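Local atomic coordinates of probable sensor histidine kinase pdtas (Mycobacterium tuberculosis, PDB entry 2YKF), a protein that probably autophosphorylates on a histidine when its sensor region binds cyclic di-GMP, signalling nutrient deprivation through a two-component system. Residues W31-L43 with L144-L156. Sequence-based numbering, arbitrary orientation.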
ATOM      1  N   TRP A  31       1.186  -2.025 -12.507  1.00 24.32           N
ATOM      2  CA  TRP A  31       0.473  -3.255 -12.238  1.00 24.91           C
ATOM      3  C   TRP A  31       0.441  -3.640 -10.734  1.00 24.50           C
ATOM      4  O   TRP A  31      -0.202  -4.624 -10.380  1.00 24.78           O
ATOM      5  CB  TRP A  31       1.075  -4.396 -13.079  1.00 23.11           C
ATOM      6  CG  TRP A  31       2.433  -4.797 -12.678  1.00 25.33           C
ATOM      7  CD1 TRP A  31       3.345  -4.144 -11.823  1.00 23.47           C
ATOM      8  CD2 TRP A  31       3.089  -5.967 -13.148  1.00 23.97           C
ATOM      9  NE1 TRP A  31       4.522  -4.882 -11.773  1.00 26.02           N
ATOM     10  CE2 TRP A  31       4.375  -5.996 -12.587  1.00 24.32           C
ATOM     11  CE3 TRP A  31       2.698  -7.009 -14.039  1.00 27.97           C
ATOM     12  CZ2 TRP A  31       5.290  -7.065 -12.880  1.00 26.75           C
ATOM     13  CZ3 TRP A  31       3.557  -8.060 -14.267  1.00 28.62           C
ATOM     14  CH2 TRP A  31       4.838  -8.075 -13.704  1.00 28.64           C
ATOM     15  N   GLN A  32       1.079  -2.875  -9.827  1.00 23.64           N
ATOM     16  CA  GLN A  32       0.754  -3.101  -8.405  1.00 23.52           C
ATOM     17  C   GLN A  32      -0.781  -3.093  -8.167  1.00 22.98           C
ATOM     18  O   GLN A  32      -1.321  -3.866  -7.372  1.00 22.09           O
ATOM     19  CB  GLN A  32       1.461  -2.087  -7.454  1.00 25.79           C
ATOM     20  CG  GLN A  32       1.282  -2.539  -5.912  1.00 24.70           C
ATOM     21  CD  GLN A  32       1.993  -3.860  -5.636  1.00 26.89           C
ATOM     22  OE1 GLN A  32       3.189  -4.028  -5.949  1.00 29.69           O
ATOM     23  NE2 GLN A  32       1.247  -4.836  -5.130  1.00 26.40           N
ATOM     24  N   LEU A  33      -1.478  -2.137  -8.782  1.00 22.55           N
ATOM     25  CA  LEU A  33      -2.910  -2.012  -8.640  1.00 23.72           C
ATOM     26  C   LEU A  33      -3.611  -3.311  -9.128  1.00 23.50           C
ATOM     27  O   LEU A  33      -4.479  -3.853  -8.484  1.00 22.57           O
ATOM     28  CB  LEU A  33      -3.403  -0.828  -9.485  1.00 22.93           C
ATOM     29  CG  LEU A  33      -4.905  -0.688  -9.602  1.00 23.83           C
ATOM     30  CD1 LEU A  33      -5.565  -0.564  -8.217  1.00 23.47           C
ATOM     31  CD2 LEU A  33      -5.243   0.579 -10.533  1.00 26.93           C
ATOM     32  N   LEU A  34      -3.171  -3.851 -10.258  1.00 25.72           N
ATOM     33  CA  LEU A  34      -3.729  -5.129 -10.706  1.00 25.20           C
ATOM     34  C   LEU A  34      -3.484  -6.305  -9.719  1.00 24.45           C
ATOM     35  O   LEU A  34      -4.425  -7.035  -9.393  1.00 24.15           O
ATOM     36  CB  LEU A  34      -3.142  -5.424 -12.101  1.00 25.95           C
ATOM     37  CG  LEU A  34      -3.565  -6.751 -12.713  1.00 30.75           C
ATOM     38  CD1 LEU A  34      -5.109  -6.801 -12.978  1.00 29.79           C
ATOM     39  CD2 LEU A  34      -2.759  -6.932 -14.007  1.00 33.83           C
ATOM     40  N   ALA A  35      -2.241  -6.461  -9.218  1.00 24.44           N
ATOM     41  CA  ALA A  35      -1.889  -7.531  -8.260  1.00 23.22           C
ATOM     42  C   ALA A  35      -2.732  -7.344  -6.981  1.00 24.56           C
ATOM     43  O   ALA A  35      -3.333  -8.319  -6.482  1.00 23.90           O
ATOM     44  CB  ALA A  35      -0.409  -7.487  -7.923  1.00 21.76           C
ATOM     45  N   ASP A  36      -2.906  -6.087  -6.541  1.00 21.94           N
ATOM     46  CA  ASP A  36      -3.709  -5.851  -5.331  1.00 23.39           C
ATOM     47  C   ASP A  36      -5.201  -6.180  -5.528  1.00 24.15           C
ATOM     48  O   ASP A  36      -5.852  -6.774  -4.634  1.00 23.85           O
ATOM     49  CB  ASP A  36      -3.623  -4.412  -4.878  1.00 21.50           C
ATOM     50  CG  ASP A  36      -2.189  -4.052  -4.293  1.00 27.83           C
ATOM     51  OD1 ASP A  36      -1.371  -4.990  -4.135  1.00 26.88           O
ATOM     52  OD2 ASP A  36      -1.924  -2.859  -4.020  1.00 27.03           O
ATOM     53  N   LEU A  37      -5.765  -5.686  -6.624  1.00 24.77           N
ATOM     54  CA  LEU A  37      -7.198  -5.958  -6.898  1.00 24.67           C
ATOM     55  C   LEU A  37      -7.451  -7.436  -7.175  1.00 25.76           C
ATOM     56  O   LEU A  37      -8.577  -7.906  -6.993  1.00 29.87           O
ATOM     57  CB  LEU A  37      -7.645  -5.135  -8.077  1.00 25.16           C
ATOM     58  CG  LEU A  37      -7.714  -3.610  -7.995  1.00 20.44           C
ATOM     59  CD1 LEU A  37      -7.904  -3.073  -9.402  1.00 26.41           C
ATOM     60  CD2 LEU A  37      -8.800  -3.148  -7.099  1.00 25.72           C
ATOM     61  N   SER A  38      -6.451  -8.133  -7.709  1.00 26.50           N
ATOM     62  CA  SER A  38      -6.595  -9.567  -8.000  1.00 28.64           C
ATOM     63  C   SER A  38      -6.294 -10.436  -6.767  1.00 28.77           C
ATOM     64  O   SER A  38      -6.524 -11.632  -6.823  1.00 29.05           O
ATOM     65  CB  SER A  38      -5.640 -10.022  -9.113  1.00 27.99           C
ATOM     66  OG  SER A  38      -5.732  -9.233 -10.283  1.00 31.49           O
ATOM     67  N   PHE A  39      -5.677  -9.873  -5.700  1.00 29.97           N
ATOM     68  CA  PHE A  39      -5.131 -10.699  -4.612  1.00 28.81           C
ATOM     69  C   PHE A  39      -4.233 -11.814  -5.156  1.00 29.70           C
ATOM     70  O   PHE A  39      -4.301 -12.980  -4.683  1.00 31.09           O
ATOM     71  CB  PHE A  39      -6.275 -11.325  -3.752  1.00 31.52           C
ATOM     72  CG  PHE A  39      -7.280 -10.326  -3.284  1.00 30.44           C
ATOM     73  CD1 PHE A  39      -7.089  -9.642  -2.092  1.00 29.41           C
ATOM     74  CD2 PHE A  39      -8.408 -10.036  -4.028  1.00 31.41           C
ATOM     75  CE1 PHE A  39      -7.998  -8.684  -1.670  1.00 31.99           C
ATOM     76  CE2 PHE A  39      -9.294  -9.062  -3.619  1.00 28.37           C
ATOM     77  CZ  PHE A  39      -9.110  -8.403  -2.424  1.00 31.73           C
ATOM     78  N   ALA A  40      -3.385 -11.474  -6.120  1.00 27.00           N
ATOM     79  CA  ALA A  40      -2.637 -12.449  -6.921  1.00 28.05           C
ATOM     80  C   ALA A  40      -1.288 -11.951  -7.281  1.00 28.06           C
ATOM     81  O   ALA A  40      -1.080 -10.715  -7.461  1.00 25.97           O
ATOM     82  CB  ALA A  40      -3.480 -12.794  -8.264  1.00 26.84           C
ATOM     83  N   ASP A  41      -0.363 -12.901  -7.500  1.00 27.51           N
ATOM     84  CA  ASP A  41       0.903 -12.620  -8.104  1.00 27.64           C
ATOM     85  C   ASP A  41       0.842 -12.522  -9.642  1.00 29.73           C
ATOM     86  O   ASP A  41       0.056 -13.243 -10.292  1.00 28.62           O
ATOM     87  CB  ASP A  41       1.869 -13.776  -7.775  1.00 28.32           C
ATOM     88  CG  ASP A  41       2.116 -13.910  -6.328  1.00 30.62           C
ATOM     89  OD1 ASP A  41       3.025 -13.173  -5.880  1.00 29.68           O
ATOM     90  OD2 ASP A  41       1.456 -14.757  -5.640  1.00 31.25           O
ATOM     91  N   TYR A  42       1.661 -11.649 -10.257  1.00 28.58           N
ATOM     92  CA  TYR A  42       1.747 -11.701 -11.747  1.00 28.57           C
ATOM     93  C   TYR A  42       3.176 -11.822 -12.149  1.00 30.20           C
ATOM     94  O   TYR A  42       4.102 -11.207 -11.492  1.00 27.73           O
ATOM     95  CB  TYR A  42       1.187 -10.400 -12.397  1.00 29.13           C
ATOM     96  CG  TYR A  42      -0.328 -10.355 -12.384  1.00 29.24           C
ATOM     97  CD1 TYR A  42      -1.031  -9.903 -11.259  1.00 30.57           C
ATOM     98  CD2 TYR A  42      -1.070 -10.807 -13.517  1.00 33.71           C
ATOM     99  CE1 TYR A  42      -2.432  -9.935 -11.227  1.00 29.90           C
ATOM    100  CE2 TYR A  42      -2.434 -10.823 -13.520  1.00 31.56           C
ATOM    101  CZ  TYR A  42      -3.122 -10.344 -12.390  1.00 31.98           C
ATOM    102  OH  TYR A  42      -4.480 -10.316 -12.432  1.00 30.52           O
ATOM    103  N   LEU A  43       3.402 -12.515 -13.261  1.00 28.11           N
ATOM    104  CA  LEU A  43       4.698 -12.529 -13.859  1.00 28.81           C
ATOM    105  C   LEU A  43       4.523 -12.002 -15.268  1.00 29.06           C
ATOM    106  O   LEU A  43       3.526 -12.270 -15.846  1.00 29.33           O
ATOM    107  CB  LEU A  43       5.225 -13.950 -13.902  1.00 29.44           C
ATOM    108  CG  LEU A  43       6.103 -14.465 -12.762  1.00 33.58           C
ATOM    109  CD1 LEU A  43       5.633 -14.206 -11.412  1.00 36.67           C
ATOM    110  CD2 LEU A  43       6.331 -15.978 -12.958  1.00 31.58           C
ATOM    111  N   LEU A 144     -16.052  -6.454  -0.736  1.00 28.06           N
ATOM    112  CA  LEU A 144     -14.792  -5.752  -1.099  1.00 27.23           C
ATOM    113  C   LEU A 144     -14.032  -6.613  -2.065  1.00 28.80           C
ATOM    114  O   LEU A 144     -13.681  -6.168  -3.179  1.00 28.85           O
ATOM    115  CB  LEU A 144     -13.923  -5.468   0.144  1.00 28.83           C
ATOM    116  CG  LEU A 144     -12.603  -4.721  -0.188  1.00 28.13           C
ATOM    117  CD1 LEU A 144     -12.231  -3.853   1.029  1.00 35.25           C
ATOM    118  CD2 LEU A 144     -11.417  -5.567  -0.547  1.00 27.37           C
ATOM    119  N   GLU A 145     -13.809  -7.875  -1.689  1.00 27.05           N
ATOM    120  CA  GLU A 145     -13.043  -8.758  -2.552  1.00 28.57           C
ATOM    121  C   GLU A 145     -13.724  -9.013  -3.916  1.00 26.93           C
ATOM    122  O   GLU A 145     -13.066  -9.031  -4.973  1.00 26.76           O
ATOM    123  CB  GLU A 145     -12.747 -10.100  -1.817  1.00 29.76           C
ATOM    124  CG  GLU A 145     -11.963  -9.883  -0.446  1.00 35.23           C
ATOM    125  CD  GLU A 145     -12.823  -9.382   0.804  1.00 42.31           C
ATOM    126  OE1 GLU A 145     -14.081  -9.170   0.741  1.00 37.62           O
ATOM    127  OE2 GLU A 145     -12.191  -9.209   1.874  1.00 42.80           O
ATOM    128  N   THR A 146     -15.040  -9.176  -3.916  1.00 27.48           N
ATOM    129  CA  THR A 146     -15.740  -9.211  -5.218  1.00 29.48           C
ATOM    130  C   THR A 146     -15.548  -7.962  -6.065  1.00 29.96           C
ATOM    131  O   THR A 146     -15.188  -8.065  -7.292  1.00 30.39           O
ATOM    132  CB  THR A 146     -17.247  -9.498  -5.027  1.00 29.84           C
ATOM    133  OG1 THR A 146     -17.359 -10.699  -4.277  1.00 31.03           O
ATOM    134  CG2 THR A 146     -17.885  -9.671  -6.300  1.00 29.53           C
ATOM    135  N   ALA A 147     -15.771  -6.772  -5.467  1.00 27.87           N
ATOM    136  CA  ALA A 147     -15.639  -5.492  -6.260  1.00 28.02           C
ATOM    137  C   ALA A 147     -14.205  -5.327  -6.819  1.00 27.21           C
ATOM    138  O   ALA A 147     -13.975  -4.935  -7.999  1.00 25.93           O
ATOM    139  CB  ALA A 147     -15.986  -4.282  -5.342  1.00 26.99           C
ATOM    140  N   TYR A 148     -13.226  -5.731  -6.001  1.00 27.69           N
ATOM    141  CA  TYR A 148     -11.796  -5.644  -6.448  1.00 27.42           C
ATOM    142  C   TYR A 148     -11.531  -6.606  -7.607  1.00 27.77           C
ATOM    143  O   TYR A 148     -10.875  -6.231  -8.599  1.00 28.97           O
ATOM    144  CB  TYR A 148     -10.872  -6.048  -5.300  1.00 25.05           C
ATOM    145  CG  TYR A 148     -10.482  -5.013  -4.309  1.00 27.80           C
ATOM    146  CD1 TYR A 148     -11.253  -3.927  -4.055  1.00 25.59           C
ATOM    147  CD2 TYR A 148      -9.271  -5.148  -3.609  1.00 32.64           C
ATOM    148  CE1 TYR A 148     -10.830  -2.964  -3.119  1.00 30.24           C
ATOM    149  CE2 TYR A 148      -8.876  -4.210  -2.699  1.00 32.48           C
ATOM    150  CZ  TYR A 148      -9.654  -3.154  -2.447  1.00 30.64           C
ATOM    151  OH  TYR A 148      -9.273  -2.205  -1.511  1.00 39.53           O
ATOM    152  N   ARG A 149     -11.967  -7.855  -7.466  1.00 28.68           N
ATOM    153  CA  ARG A 149     -11.741  -8.872  -8.474  0.50 28.22           C
ATOM    154  C   ARG A 149     -12.436  -8.511  -9.784  1.00 27.73           C
ATOM    155  O   ARG A 149     -11.882  -8.691 -10.858  1.00 29.79           O
ATOM    156  CB  ARG A 149     -12.204 -10.225  -7.946  0.50 29.30           C
ATOM    157  CG  ARG A 149     -11.444 -10.657  -6.655  0.50 30.16           C
ATOM    158  CD  ARG A 149     -11.937 -11.995  -6.136  0.50 32.05           C
ATOM    159  NE  ARG A 149     -10.933 -12.593  -5.250  0.50 34.59           N
ATOM    160  CZ  ARG A 149     -11.127 -12.830  -3.969  0.50 32.45           C
ATOM    161  NH1 ARG A 149     -12.301 -12.585  -3.424  0.50 34.80           N
ATOM    162  NH2 ARG A 149     -10.157 -13.332  -3.241  0.50 32.50           N
ATOM    163  N   LEU A 150     -13.630  -7.955  -9.687  1.00 28.39           N
ATOM    164  CA  LEU A 150     -14.360  -7.490 -10.908  1.00 28.70           C
ATOM    165  C   LEU A 150     -13.618  -6.372 -11.630  1.00 28.16           C
ATOM    166  O   LEU A 150     -13.518  -6.363 -12.855  1.00 28.56           O
ATOM    167  CB  LEU A 150     -15.790  -7.074 -10.557  1.00 30.22           C
ATOM    168  CG  LEU A 150     -16.767  -8.276 -10.310  1.00 31.97           C
ATOM    169  CD1 LEU A 150     -18.053  -7.632  -9.798  1.00 29.02           C
ATOM    170  CD2 LEU A 150     -17.049  -9.072 -11.573  1.00 37.61           C
ATOM    171  N   CYS A 151     -13.067  -5.433 -10.875  1.00 25.99           N
ATOM    172  CA  CYS A 151     -12.240  -4.365 -11.477  1.00 25.65           C
ATOM    173  C   CYS A 151     -10.953  -4.933 -12.095  1.00 26.68           C
ATOM    174  O   CYS A 151     -10.548  -4.471 -13.175  1.00 29.11           O
ATOM    175  CB  CYS A 151     -11.935  -3.307 -10.385  1.00 28.76           C
ATOM    176  SG  CYS A 151     -11.142  -1.799 -11.100  1.00 30.67           S
ATOM    177  N   ALA A 152     -10.295  -5.910 -11.415  1.00 25.24           N
ATOM    178  CA  ALA A 152      -9.084  -6.563 -11.951  1.00 26.88           C
ATOM    179  C   ALA A 152      -9.413  -7.177 -13.334  1.00 28.25           C
ATOM    180  O   ALA A 152      -8.670  -7.008 -14.293  1.00 27.72           O
ATOM    181  CB  ALA A 152      -8.560  -7.640 -10.988  1.00 26.38           C
ATOM    182  N   THR A 153     -10.562  -7.829 -13.437  1.00 29.62           N
ATOM    183  CA  THR A 153     -10.975  -8.384 -14.733  1.00 31.72           C
ATOM    184  C   THR A 153     -11.140  -7.308 -15.797  1.00 30.04           C
ATOM    185  O   THR A 153     -10.710  -7.503 -16.925  1.00 29.99           O
ATOM    186  CB  THR A 153     -12.269  -9.160 -14.578  1.00 31.96           C
ATOM    187  OG1 THR A 153     -12.013 -10.240 -13.697  1.00 34.16           O
ATOM    188  CG2 THR A 153     -12.735  -9.774 -15.964  1.00 36.01           C
ATOM    189  N   ASP A 154     -11.766  -6.178 -15.443  1.00 30.43           N
ATOM    190  CA  ASP A 154     -11.867  -5.037 -16.359  1.00 29.80           C
ATOM    191  C   ASP A 154     -10.507  -4.538 -16.824  1.00 30.01           C
ATOM    192  O   ASP A 154     -10.333  -4.212 -17.998  1.00 28.04           O
ATOM    193  CB  ASP A 154     -12.609  -3.871 -15.694  1.00 30.57           C
ATOM    194  CG  ASP A 154     -14.082  -4.125 -15.551  1.00 36.94           C
ATOM    195  OD1 ASP A 154     -14.590  -4.964 -16.330  1.00 39.59           O
ATOM    196  OD2 ASP A 154     -14.724  -3.516 -14.654  1.00 40.76           O
ATOM    197  N   LEU A 155      -9.516  -4.454 -15.916  1.00 28.65           N
ATOM    198  CA  LEU A 155      -8.195  -3.959 -16.348  1.00 27.38           C
ATOM    199  C   LEU A 155      -7.492  -4.995 -17.190  1.00 28.10           C
ATOM    200  O   LEU A 155      -6.753  -4.637 -18.065  1.00 27.57           O
ATOM    201  CB  LEU A 155      -7.268  -3.653 -15.134  1.00 25.87           C
ATOM    202  CG  LEU A 155      -7.860  -2.655 -14.149  1.00 30.50           C
ATOM    203  CD1 LEU A 155      -6.880  -2.630 -12.931  1.00 32.91           C
ATOM    204  CD2 LEU A 155      -7.993  -1.295 -14.858  1.00 31.05           C
ATOM    205  N   LEU A 156      -7.623  -6.278 -16.838  1.00 29.22           N
ATOM    206  CA  LEU A 156      -6.984  -7.349 -17.639  1.00 29.96           C
ATOM    207  C   LEU A 156      -7.510  -7.301 -19.096  1.00 30.77           C
ATOM    208  O   LEU A 156      -6.761  -7.473 -20.058  1.00 31.39           O
ATOM    209  CB  LEU A 156      -7.311  -8.675 -16.984  1.00 30.30           C
ATOM    210  CG  LEU A 156      -6.361  -9.022 -15.822  1.00 32.49           C
ATOM    211  CD1 LEU A 156      -6.860 -10.256 -15.134  1.00 35.72           C
ATOM    212  CD2 LEU A 156      -4.898  -9.202 -16.278  1.00 30.88           C
TER
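Leu37 enters a hole formed by Tyr148, Cys151, Ala152 and Leu155, knobs-into-holes fashion. Its CB lies 3.5 Å from Tyr148 O and also touches Ala152 CB. Chi1 of -67° sets CG beside the backbone N, 4.2 Å from the same Tyr148 O. The chain forks at CG: CD1 meets Leu155 CD1 at 3.7 Å and also touches Cys151 SG, while CD2 stands over one face of the Tyr148 ring, 4.0 Å from its centroid and 22° off the normal, a CH-pi contact. Leu144 CD2 covers the opposite face. Ser38 OG packs 3.3 Å from that Ala152 CB, donates to Leu34 O and accepts from Tyr42 OH.

Phe39, the positive-phi residue of the Schellman motif ending helix 18-38, brings CZ to 3.5 Å from Tyr148 CD2; the near-parallel Phe39 and Tyr148 rings barely overlap, their centroids 5.6 Å apart. In the modelled conformer, the Arg149 guanidinium turns one face to Phe39 CE2, its plane tilted 46° from the Phe39 ring.

No hydrogen bond joins the segments. The axes of 31-38 and 144-156 approach to 8.0 Å. Strand 41-47 then runs between strands 53-59 and 123-131 of the GAF sheet, while strand 258-269 of the PAS-like region touches Leu33 and Leu155.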